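Local coordinates for flagellar protein FlgA (Thermotoga maritima, PDB 3FRN) that probably acts as a periplasmic chaperone for assembly of the P-ring of the flagellar basal body, at residues E183-R191 and L199-P208; G237-A245 and F255-L264. All coordinates share one frame; numbering follows the deposited sequence.

Contact 1: residues E183-R191 and L199-P208; sequences EVVGKISRR and LTADMVKDPP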
loop_
_atom_site.group_PDB
_atom_site.type_symbol
_atom_site.label_atom_id
_atom_site.label_comp_id
_atom_site.label_asym_id
_atom_site.label_seq_id
_atom_site.Cartn_x
_atom_site.Cartn_y
_atom_site.Cartn_z
ATOM N N GLU A 183 -17.139 3.175 -2.105
ATOM C CA GLU A 183 -16.399 3.354 -3.352
ATOM C C GLU A 183 -16.667 2.234 -4.354
ATOM O O GLU A 183 -16.501 2.428 -5.557
ATOM C CB GLU A 183 -14.896 3.423 -3.086
ATOM C CG GLU A 183 -14.440 4.618 -2.282
ATOM C CD GLU A 183 -12.978 4.519 -1.859
ATOM O OE1 GLU A 183 -12.635 5.055 -0.786
ATOM O OE2 GLU A 183 -12.170 3.906 -2.591
ATOM N N VAL A 184 -17.076 1.068 -3.859
ATOM C CA VAL A 184 -17.210 -0.120 -4.705
ATOM C C VAL A 184 -18.651 -0.573 -4.966
ATOM O O VAL A 184 -18.907 -1.242 -5.965
ATOM C CB VAL A 184 -16.430 -1.322 -4.143
ATOM C CG1 VAL A 184 -15.716 -2.038 -5.263
ATOM C CG2 VAL A 184 -15.425 -0.871 -3.112
ATOM N N VAL A 185 -19.583 -0.240 -4.073
ATOM C CA VAL A 185 -20.983 -0.648 -4.273
ATOM C C VAL A 185 -21.591 -0.006 -5.518
ATOM O O VAL A 185 -21.486 1.207 -5.722
ATOM C CB VAL A 185 -21.894 -0.392 -3.038
ATOM C CG1 VAL A 185 -21.639 -1.442 -1.979
ATOM C CG2 VAL A 185 -21.711 1.026 -2.479
ATOM N N GLY A 186 -22.214 -0.839 -6.347
ATOM C CA GLY A 186 -22.762 -0.392 -7.612
ATOM C C GLY A 186 -21.857 -0.730 -8.778
ATOM O O GLY A 186 -22.295 -0.712 -9.928
ATOM N N LYS A 187 -20.594 -1.041 -8.485
ATOM C CA LYS A 187 -19.633 -1.406 -9.516
ATOM C C LYS A 187 -19.916 -2.809 -10.019
ATOM O O LYS A 187 -20.496 -3.627 -9.312
ATOM C CB LYS A 187 -18.194 -1.332 -8.996
ATOM C CG LYS A 187 -17.676 0.076 -8.706
ATOM C CD LYS A 187 -16.981 0.686 -9.904
ATOM C CE LYS A 187 -16.545 2.123 -9.618
ATOM N NZ LYS A 187 -15.340 2.206 -8.739
ATOM N N ILE A 188 -19.477 -3.073 -11.242
ATOM C CA ILE A 188 -19.702 -4.342 -11.913
ATOM C C ILE A 188 -18.364 -5.075 -12.037
ATOM O O ILE A 188 -17.404 -4.526 -12.560
ATOM C CB ILE A 188 -20.370 -4.100 -13.303
ATOM C CG1 ILE A 188 -21.786 -3.549 -13.105
ATOM C CG2 ILE A 188 -20.408 -5.370 -14.143
ATOM C CD1 ILE A 188 -22.402 -2.972 -14.342
ATOM N N SER A 189 -18.309 -6.301 -11.537
ATOM C CA SER A 189 -17.107 -7.119 -11.610
ATOM C C SER A 189 -16.721 -7.472 -13.048
ATOM O O SER A 189 -17.555 -7.909 -13.837
ATOM C CB SER A 189 -17.306 -8.408 -10.824
ATOM O OG SER A 189 -16.101 -9.156 -10.791
ATOM N N ARG A 190 -15.446 -7.294 -13.381
ATOM C CA ARG A 190 -14.952 -7.681 -14.697
ATOM C C ARG A 190 -14.525 -9.143 -14.685
ATOM O O ARG A 190 -14.212 -9.716 -15.729
ATOM C CB ARG A 190 -13.779 -6.791 -15.130
ATOM C CG ARG A 190 -14.113 -5.304 -15.258
ATOM C CD ARG A 190 -12.871 -4.470 -15.533
ATOM N NE ARG A 190 -12.687 -4.233 -16.961
ATOM C CZ ARG A 190 -12.778 -3.038 -17.540
ATOM N NH1 ARG A 190 -12.601 -2.921 -18.849
ATOM N NH2 ARG A 190 -13.035 -1.956 -16.817
ATOM N N ARG A 191 -14.494 -9.747 -13.499
ATOM C CA ARG A 191 -14.005 -11.121 -13.373
ATOM C C ARG A 191 -14.667 -12.002 -12.311
ATOM O O ARG A 191 -15.418 -11.530 -11.443
ATOM C CB ARG A 191 -12.471 -11.170 -13.224
ATOM C CG ARG A 191 -11.830 -10.002 -12.513
ATOM C CD ARG A 191 -10.332 -9.997 -12.779
ATOM N NE ARG A 191 -10.048 -10.004 -14.213
ATOM C CZ ARG A 191 -9.858 -8.912 -14.951
ATOM N NH1 ARG A 191 -9.908 -7.705 -14.398
ATOM N NH2 ARG A 191 -9.612 -9.028 -16.249
ATOM N N LEU A 199 -10.070 -6.161 -3.317
ATOM C CA LEU A 199 -10.669 -5.573 -4.499
ATOM C C LEU A 199 -9.767 -4.461 -4.978
ATOM O O LEU A 199 -9.243 -3.707 -4.172
ATOM C CB LEU A 199 -12.074 -5.046 -4.176
ATOM C CG LEU A 199 -13.221 -5.622 -5.010
ATOM C CD1 LEU A 199 -12.923 -7.045 -5.427
ATOM C CD2 LEU A 199 -14.526 -5.595 -4.237
ATOM N N THR A 200 -9.546 -4.389 -6.286
ATOM C CA THR A 200 -8.770 -3.302 -6.865
ATOM C C THR A 200 -9.489 -2.686 -8.065
ATOM O O THR A 200 -10.300 -3.343 -8.714
ATOM C CB THR A 200 -7.334 -3.736 -7.298
ATOM O OG1 THR A 200 -7.409 -4.691 -8.361
ATOM C CG2 THR A 200 -6.531 -4.324 -6.130
ATOM N N ALA A 201 -9.161 -1.427 -8.357
ATOM C CA ALA A 201 -9.778 -0.658 -9.432
ATOM C C ALA A 201 -9.845 -1.381 -10.784
ATOM O O ALA A 201 -10.835 -1.268 -11.510
ATOM C CB ALA A 201 -9.065 0.678 -9.574
ATOM N N ASP A 202 -8.811 -2.157 -11.087
ATOM C CA ASP A 202 -8.685 -2.830 -12.381
ATOM C C ASP A 202 -9.576 -4.063 -12.527
ATOM O O ASP A 202 -9.605 -4.691 -13.583
ATOM C CB ASP A 202 -7.224 -3.214 -12.634
ATOM C CG ASP A 202 -6.591 -3.926 -11.449
ATOM O OD1 ASP A 202 -6.199 -3.246 -10.473
ATOM O OD2 ASP A 202 -6.477 -5.167 -11.502
ATOM N N MET A 203 -10.309 -4.412 -11.472
ATOM C CA MET A 203 -11.132 -5.622 -11.487
ATOM C C MET A 203 -12.608 -5.330 -11.667
ATOM O O MET A 203 -13.421 -6.239 -11.878
ATOM C CB MET A 203 -10.922 -6.406 -10.198
ATOM C CG MET A 203 -9.472 -6.722 -9.939
ATOM S SD MET A 203 -9.247 -8.094 -8.826
ATOM C CE MET A 203 -9.838 -7.415 -7.326
ATOM N N VAL A 204 -12.949 -4.052 -11.575
ATOM C CA VAL A 204 -14.331 -3.627 -11.595
ATOM C C VAL A 204 -14.511 -2.546 -12.646
ATOM O O VAL A 204 -13.542 -1.949 -13.110
ATOM C CB VAL A 204 -14.788 -3.102 -10.200
ATOM C CG1 VAL A 204 -14.684 -4.189 -9.144
ATOM C CG2 VAL A 204 -13.995 -1.873 -9.782
ATOM N N LYS A 205 -15.755 -2.314 -13.041
ATOM C CA LYS A 205 -16.057 -1.193 -13.911
ATOM C C LYS A 205 -17.324 -0.536 -13.436
ATOM O O LYS A 205 -18.120 -1.151 -12.727
ATOM C CB LYS A 205 -16.174 -1.627 -15.376
ATOM C CG LYS A 205 -17.297 -2.584 -15.692
ATOM C CD LYS A 205 -17.340 -2.858 -17.178
ATOM C CE LYS A 205 -18.303 -3.980 -17.496
ATOM N NZ LYS A 205 -17.903 -4.692 -18.742
ATOM N N ASP A 206 -17.498 0.720 -13.821
ATOM C CA ASP A 206 -18.681 1.481 -13.466
ATOM C C ASP A 206 -19.927 0.927 -14.157
ATOM O O ASP A 206 -19.822 0.310 -15.221
ATOM C CB ASP A 206 -18.461 2.952 -13.818
ATOM C CG ASP A 206 -17.498 3.643 -12.864
ATOM O OD1 ASP A 206 -17.972 4.416 -12.003
ATOM O OD2 ASP A 206 -16.272 3.411 -12.966
ATOM N N PRO A 207 -21.110 1.108 -13.539
ATOM C CA PRO A 207 -22.369 0.771 -14.215
ATOM C C PRO A 207 -22.592 1.640 -15.457
ATOM O O PRO A 207 -22.189 2.808 -15.467
ATOM C CB PRO A 207 -23.430 1.071 -13.150
ATOM C CG PRO A 207 -22.776 2.033 -12.210
ATOM C CD PRO A 207 -21.340 1.615 -12.174
ATOM N N PRO A 208 -23.194 1.068 -16.516
ATOM C CA PRO A 208 -23.420 1.798 -17.776
ATOM C C PRO A 208 -24.493 2.858 -17.620
ATOM O O PRO A 208 -25.379 2.704 -16.787
ATOM C CB PRO A 208 -23.888 0.707 -18.747
ATOM C CG PRO A 208 -23.568 -0.593 -18.084
ATOM C CD PRO A 208 -23.664 -0.323 -16.612
#
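I188 and K205 face each other at the heart of a short two-stranded antiparallel ladder within the SAF domain, a small example of how a few backbone bonds fix where side chains meet. The I188 N to K205 O bond, 2.8 Å, is almost straight at 175°; K205 N returns to I188 O, and R190 N reaches M203 O beyond the non-hydrogen-bonded pair S189-V204. With its CG1 anti to the carbonyl carbon (chi1 -67°) and the chain extended, I188 brings CD1 to the CD corner of the P208 ring, at 3.7 Å, the two side chains crossing at about a right angle, and against P207 CA. K205 stands on the same face of the ladder, and its CD lies over one face of the R190 guanidinium, while V204 O sits at the edge of that group, in its plane. V204 turns to the other face with S189, where its CG2 meets K187 CD at 3.9 Å. K187 bends at chi2 (-91°), which carries its chain alongside D206, and its NZ makes a weak hydrogen bond with E183 O. Farther in, V184 and L199, both packed on V146 of strand 132-148, touch through CG1 and CD2 at 3.9 Å.

Contact 2: residues G237-A245 and F255-L264; sequences GYLGETVRA and FGRVERGPVL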
loop_
_atom_site.group_PDB
_atom_site.type_symbol
_atom_site.label_atom_id
_atom_site.label_comp_id
_atom_site.label_asym_id
_atom_site.label_seq_id
_atom_site.Cartn_x
_atom_site.Cartn_y
_atom_site.Cartn_z
ATOM N N GLY A 237 -24.489 1.046 -22.611
ATOM C CA GLY A 237 -23.722 2.203 -23.082
ATOM C C GLY A 237 -23.378 3.255 -22.048
ATOM O O GLY A 237 -24.071 3.423 -21.040
ATOM N N TYR A 238 -22.292 3.974 -22.305
ATOM C CA TYR A 238 -21.855 5.047 -21.411
ATOM C C TYR A 238 -22.092 6.366 -22.139
ATOM O O TYR A 238 -22.367 6.349 -23.335
ATOM C CB TYR A 238 -20.364 4.872 -21.037
ATOM C CG TYR A 238 -20.067 3.619 -20.213
ATOM C CD1 TYR A 238 -20.217 3.622 -18.831
ATOM C CD2 TYR A 238 -19.649 2.441 -20.818
ATOM C CE1 TYR A 238 -19.967 2.498 -18.072
ATOM C CE2 TYR A 238 -19.396 1.302 -20.066
ATOM C CZ TYR A 238 -19.550 1.343 -18.694
ATOM O OH TYR A 238 -19.294 0.229 -17.938
ATOM N N LEU A 239 -22.030 7.481 -21.450
ATOM C CA LEU A 239 -22.042 8.788 -22.060
ATOM C C LEU A 239 -21.102 8.918 -23.203
ATOM O O LEU A 239 -20.005 8.535 -23.081
ATOM C CB LEU A 239 -21.589 9.770 -21.023
ATOM C CG LEU A 239 -22.655 10.760 -20.645
ATOM C CD1 LEU A 239 -22.780 11.733 -21.819
ATOM C CD2 LEU A 239 -23.974 10.037 -20.309
ATOM N N GLY A 240 -21.521 9.509 -24.300
ATOM C CA GLY A 240 -20.628 9.761 -25.424
ATOM C C GLY A 240 -20.530 8.594 -26.356
ATOM O O GLY A 240 -20.022 8.734 -27.479
ATOM N N GLU A 241 -20.994 7.427 -25.910
ATOM C CA GLU A 241 -20.956 6.281 -26.801
ATOM C C GLU A 241 -22.150 6.314 -27.716
ATOM O O GLU A 241 -23.210 6.836 -27.347
ATOM C CB GLU A 241 -20.872 4.953 -26.046
ATOM C CG GLU A 241 -19.553 4.815 -25.275
ATOM C CD GLU A 241 -19.418 3.496 -24.551
ATOM O OE1 GLU A 241 -20.461 2.900 -24.198
ATOM O OE2 GLU A 241 -18.262 3.069 -24.331
ATOM N N THR A 242 -21.948 5.783 -28.917
ATOM C CA THR A 242 -23.006 5.597 -29.878
ATOM C C THR A 242 -23.566 4.180 -29.744
ATOM O O THR A 242 -22.866 3.195 -30.001
ATOM C CB THR A 242 -22.498 5.843 -31.314
ATOM O OG1 THR A 242 -21.975 7.176 -31.426
ATOM C CG2 THR A 242 -23.622 5.657 -32.311
ATOM N N VAL A 243 -24.830 4.095 -29.333
ATOM C CA VAL A 243 -25.528 2.824 -29.157
ATOM C C VAL A 243 -26.649 2.661 -30.196
ATOM O O VAL A 243 -27.391 3.611 -30.481
ATOM C CB VAL A 243 -26.129 2.697 -27.733
ATOM C CG1 VAL A 243 -26.727 1.338 -27.544
ATOM C CG2 VAL A 243 -25.062 2.900 -26.681
ATOM N N ARG A 244 -26.760 1.459 -30.760
ATOM C CA ARG A 244 -27.848 1.122 -31.685
ATOM C C ARG A 244 -29.153 0.975 -30.911
ATOM O O ARG A 244 -29.146 0.541 -29.760
ATOM C CB ARG A 244 -27.517 -0.164 -32.439
ATOM C CG ARG A 244 -26.078 -0.201 -32.917
ATOM C CD ARG A 244 -25.641 -1.590 -33.311
ATOM N NE ARG A 244 -24.184 -1.710 -33.315
ATOM C CZ ARG A 244 -23.409 -1.487 -34.375
ATOM N NH1 ARG A 244 -23.941 -1.126 -35.536
ATOM N NH2 ARG A 244 -22.095 -1.627 -34.272
ATOM N N ALA A 245 -30.264 1.357 -31.538
ATOM C CA ALA A 245 -31.572 1.355 -30.882
ATOM C C ALA A 245 -32.705 1.134 -31.886
ATOM O O ALA A 245 -32.479 1.214 -33.103
ATOM C CB ALA A 245 -31.787 2.661 -30.112
ATOM N N PHE A 255 -28.807 4.911 -35.150
ATOM C CA PHE A 255 -27.576 5.193 -34.426
ATOM C C PHE A 255 -27.881 6.351 -33.492
ATOM O O PHE A 255 -28.500 7.334 -33.908
ATOM C CB PHE A 255 -26.459 5.620 -35.382
ATOM C CG PHE A 255 -25.677 4.479 -35.972
ATOM C CD1 PHE A 255 -25.771 4.187 -37.330
ATOM C CD2 PHE A 255 -24.828 3.715 -35.181
ATOM C CE1 PHE A 255 -25.041 3.141 -37.892
ATOM C CE2 PHE A 255 -24.098 2.666 -35.731
ATOM C CZ PHE A 255 -24.202 2.382 -37.089
ATOM N N GLY A 256 -27.435 6.244 -32.245
ATOM C CA GLY A 256 -27.698 7.274 -31.263
ATOM C C GLY A 256 -26.670 7.350 -30.162
ATOM O O GLY A 256 -26.346 6.340 -29.535
ATOM N N ARG A 257 -26.157 8.552 -29.930
ATOM C CA ARG A 257 -25.182 8.776 -28.873
ATOM C C ARG A 257 -25.876 8.961 -27.536
ATOM O O ARG A 257 -26.902 9.652 -27.437
ATOM C CB ARG A 257 -24.282 9.975 -29.185
ATOM C CG ARG A 257 -25.018 11.296 -29.355
ATOM C CD ARG A 257 -24.154 12.385 -29.989
ATOM N NE ARG A 257 -23.451 13.200 -29.000
ATOM C CZ ARG A 257 -22.898 14.385 -29.259
ATOM N NH1 ARG A 257 -22.278 15.053 -28.295
ATOM N NH2 ARG A 257 -22.969 14.911 -30.477
ATOM N N VAL A 258 -25.330 8.324 -26.508
ATOM C CA VAL A 258 -25.793 8.553 -25.148
ATOM C C VAL A 258 -25.373 9.955 -24.729
ATOM O O VAL A 258 -24.188 10.315 -24.772
ATOM C CB VAL A 258 -25.207 7.522 -24.185
ATOM C CG1 VAL A 258 -25.701 7.762 -22.754
ATOM C CG2 VAL A 258 -25.536 6.113 -24.660
ATOM N N GLU A 259 -26.364 10.754 -24.353
ATOM C CA GLU A 259 -26.109 12.103 -23.918
ATOM C C GLU A 259 -26.473 12.250 -22.450
ATOM O O GLU A 259 -27.258 11.458 -21.905
ATOM C CB GLU A 259 -26.882 13.116 -24.772
ATOM C CG GLU A 259 -26.501 13.099 -26.246
ATOM C CD GLU A 259 -26.440 14.487 -26.858
ATOM O OE1 GLU A 259 -27.134 15.398 -26.361
ATOM O OE2 GLU A 259 -25.692 14.670 -27.841
ATOM N N ARG A 260 -25.905 13.264 -21.805
ATOM C CA ARG A 260 -26.391 13.715 -20.506
ATOM C C ARG A 260 -27.913 13.656 -20.436
ATOM O O ARG A 260 -28.604 14.336 -21.194
ATOM C CB ARG A 260 -25.904 15.136 -20.216
ATOM C CG ARG A 260 -26.289 15.655 -18.840
ATOM C CD ARG A 260 -25.727 17.047 -18.598
ATOM N NE ARG A 260 -26.099 17.978 -19.659
ATOM C CZ ARG A 260 -25.655 19.228 -19.745
ATOM N NH1 ARG A 260 -26.047 20.006 -20.745
ATOM N NH2 ARG A 260 -24.819 19.701 -18.831
ATOM N N GLY A 261 -28.427 12.841 -19.522
ATOM C CA GLY A 261 -29.861 12.712 -19.334
ATOM C C GLY A 261 -30.224 11.571 -18.405
ATOM O O GLY A 261 -30.334 11.756 -17.193
ATOM N N PRO A 262 -30.413 10.386 -18.977
ATOM C CA PRO A 262 -29.770 10.033 -20.247
ATOM C C PRO A 262 -30.774 9.979 -21.394
ATOM O O PRO A 262 -31.683 9.149 -21.380
ATOM C CB PRO A 262 -29.211 8.636 -19.973
ATOM C CG PRO A 262 -30.113 8.073 -18.934
ATOM C CD PRO A 262 -30.516 9.233 -18.067
ATOM N N VAL A 263 -30.605 10.860 -22.375
ATOM C CA VAL A 263 -31.290 10.721 -23.655
ATOM C C VAL A 263 -30.351 10.176 -24.726
ATOM O O VAL A 263 -29.132 10.320 -24.629
ATOM C CB VAL A 263 -31.872 12.064 -24.132
ATOM C CG1 VAL A 263 -32.750 12.675 -23.051
ATOM C CG2 VAL A 263 -30.753 13.018 -24.523
ATOM N N LEU A 264 -30.926 9.547 -25.746
ATOM C CA LEU A 264 -30.205 9.273 -26.981
ATOM C C LEU A 264 -30.365 10.448 -27.917
ATOM O O LEU A 264 -31.422 11.070 -27.978
ATOM C CB LEU A 264 -30.718 8.015 -27.680
ATOM C CG LEU A 264 -30.107 6.643 -27.389
ATOM C CD1 LEU A 264 -30.155 5.803 -28.652
ATOM C CD2 LEU A 264 -28.669 6.737 -26.876
#
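Four backbone hydrogen bonds tie the chain of V258 and G256 to that of G240, E241 and V243, and they illustrate how a hairpin settles its polar atoms in pairs. V258 is gripped through both its backbone N and its O: the N gives a bond to E241 O, 2.7 Å and nearly along the C=O axis, and the O accepts from G240 N, with an N-H...O angle of 171°. G240 N and E241 O belong to the type II turn Y238-E241, which is braced by E241 N to Y238 O and by Y238 N to E241 OE1, the latter approaching from above the carboxylate plane. Around V243 and G256 the exchange is uneven: V243 N reaches G256 O at 2.7 Å, whereas the return bond, G256 N to V243 O, is weak at 3.2 Å. The V258 side chain lies under the turn, CB 3.2 Å from Y238 O, CG1 against L239 CD2 and CG2 3.8 Å from V243 CG2. An alanine at this position would lose both methyl contacts and is likely to leave a gap between L239 and V243. R244 NH1 lies 3.8 Å from F255 CE2, the planes 52° apart; the arginine's NH1 hydrogen-bonds Y253 OH and its NE makes a salt bridge with E235. A245 CB meets L264 CD1. Such pairing is typical of an antiparallel beta hairpin, here strands 242-246 and 253-259 of a five-stranded mixed sheet.

How the contacts relate
Two small antiparallel ladders in series along the chain show how successive modules can be joined by a few local contacts. Contact 1 closes at P208 before contact 2 opens at G237, their centres about 21 Å apart, and both belong to the part of FlgA related to P-ring chaperones. They meet through the tyrosine of the second and the tail of the first: Y238 OH makes a probable hydrogen bond to D206 O at 2.8 Å, and Y238 CE1 packs 3.5 Å from P208 CA. D209, the next residue after that tail, accepts a hydrogen bond from L239 N on its OD2. The centre of contact 2 lies about 38 Å from the centre of the chain, that of contact 1 about 19 Å, toward the C-terminal end of an elongated molecule.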